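Side-chain contact in signal transduction protein TRAP (Staphylococcus aureus, PDB 4AE5), which probably acts as a phosphorylated signal transducer that activates the agr quorum-sensing system and raises RNAIII synthesis, toxin expression and biofilm formation in staphylococci: residues E127-K130 with Q131-A134. Residues are numbered along the deposited sequence; the frame is centred on the assembly and turned at random.
Sequences EDFK and QSDA
Ser132 grips the carbonyl oxygen of Phe129 twice. Its hydroxyl OG donates to Phe129 O at 2.6 Å, lying in the carbonyl plane on a lone pair, while its amide N reaches the same oxygen at 2.8 Å from above that plane. OG sits between its own backbone N and carbonyl carbon (chi1 62°), which also carries it past the Phe129 ring, 3.8 Å from CD1. The same OG bonds to the backbone N of Phe135 and caps the next helix. Here packing is tight: the Phe129 ring is buried among Phe118, Phe120 and Phe135, and Ser132 touches Phe97.

Gln131, by contrast, lies on the solvent side and is held loosely. Its chain turns back along the helix beside its own N, placing CG 3.2 Å from Glu127 O and letting NE2 make a weak bond of 3.3 Å to that oxygen. Its amide runs alongside the Asp128 carboxylate, the two planes 43° apart. Within the turn the backbone N of Gln131 makes weak bonds to Glu127 O and Asp128 O. Glu127 pairs with Arg123 and bonds to Tyr161 OH, and Lys130 forms a salt bridge with Glu159 and also reaches Tyr161 OH. The arrangement is a serine N-cap at the junction of two consecutive helices in a ferredoxin-like ABM domain: Ser132, following helix 123-131, is the N-cap of helix 133-136.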
loop_
_atom_site.group_PDB
_atom_site.type_symbol
_atom_site.label_atom_id
_atom_site.label_comp_id
_atom_site.label_asym_id
_atom_site.label_seq_id
_atom_site.Cartn_x
_atom_site.Cartn_y
_atom_site.Cartn_z
ATOM N N GLU A 127 -10.971 -1.443 9.476
ATOM C CA GLU A 127 -12.028 -2.446 9.310
ATOM C C GLU A 127 -13.428 -1.852 9.326
ATOM O O GLU A 127 -14.279 -2.310 8.603
ATOM C CB GLU A 127 -11.885 -3.559 10.372
ATOM C CG GLU A 127 -10.620 -4.353 10.151
ATOM C CD GLU A 127 -10.511 -5.626 10.927
ATOM O OE1 GLU A 127 -11.024 -5.708 12.049
ATOM O OE2 GLU A 127 -9.884 -6.564 10.364
ATOM N N ASP A 128 -13.621 -0.772 10.081
ATOM C CA ASP A 128 -14.866 0.012 9.970
ATOM C C ASP A 128 -15.050 0.673 8.578
ATOM O O ASP A 128 -16.116 0.647 7.993
ATOM C CB ASP A 128 -14.922 1.025 11.097
ATOM C CG ASP A 128 -15.105 0.331 12.442
ATOM O OD1 ASP A 128 -15.464 -0.859 12.382
ATOM O OD2 ASP A 128 -14.749 0.849 13.494
ATOM N N PHE A 129 -13.966 1.207 8.047
ATOM C CA PHE A 129 -14.020 1.851 6.744
ATOM C C PHE A 129 -14.304 0.776 5.669
ATOM O O PHE A 129 -15.120 0.939 4.694
ATOM C CB PHE A 129 -12.678 2.595 6.502
ATOM C CG PHE A 129 -12.388 2.902 5.035
ATOM C CD1 PHE A 129 -13.238 3.719 4.338
ATOM C CD2 PHE A 129 -11.231 2.405 4.391
ATOM C CE1 PHE A 129 -13.028 4.041 3.019
ATOM C CE2 PHE A 129 -10.985 2.754 3.046
ATOM C CZ PHE A 129 -11.883 3.569 2.385
ATOM N N LYS A 130 -13.676 -0.360 5.854
ATOM C CA LYS A 130 -13.827 -1.427 4.890
ATOM C C LYS A 130 -15.293 -1.895 4.724
ATOM O O LYS A 130 -15.729 -2.431 3.672
ATOM C CB LYS A 130 -12.880 -2.581 5.307
ATOM C CG LYS A 130 -13.210 -3.899 4.643
ATOM C CD LYS A 130 -11.993 -4.814 4.596
ATOM C CE LYS A 130 -11.392 -5.167 5.909
ATOM N NZ LYS A 130 -10.913 -6.646 5.841
ATOM N N GLN A 131 -16.070 -1.758 5.773
ATOM C CA GLN A 131 -17.485 -2.053 5.637
ATOM C C GLN A 131 -18.334 -0.997 4.981
ATOM O O GLN A 131 -19.493 -1.274 4.630
ATOM C CB GLN A 131 -18.077 -2.357 7.016
ATOM C CG GLN A 131 -17.255 -3.326 7.816
ATOM C CD GLN A 131 -17.813 -3.458 9.190
ATOM O OE1 GLN A 131 -18.877 -4.027 9.329
ATOM N NE2 GLN A 131 -17.109 -2.949 10.220
ATOM N N SER A 132 -17.862 0.228 4.860
ATOM C CA SER A 132 -18.707 1.289 4.342
ATOM C C SER A 132 -18.951 1.029 2.839
ATOM O O SER A 132 -18.126 0.357 2.157
ATOM C CB SER A 132 -17.992 2.658 4.449
ATOM O OG SER A 132 -16.776 2.667 3.654
ATOM N N ASP A 133 -20.029 1.614 2.346
ATOM C CA ASP A 133 -20.256 1.774 0.893
ATOM C C ASP A 133 -19.101 2.373 0.149
ATOM O O ASP A 133 -18.792 1.837 -0.920
ATOM C CB ASP A 133 -21.539 2.597 0.554
ATOM C CG ASP A 133 -22.811 1.851 0.880
ATOM O OD1 ASP A 133 -22.785 0.649 1.289
ATOM O OD2 ASP A 133 -23.870 2.484 0.744
ATOM N N ALA A 134 -18.441 3.436 0.679
ATOM C CA ALA A 134 -17.344 4.079 -0.049
ATOM C C ALA A 134 -16.237 3.016 -0.340
ATOM O O ALA A 134 -15.604 2.993 -1.432
ATOM C CB ALA A 134 -16.744 5.260 0.711
#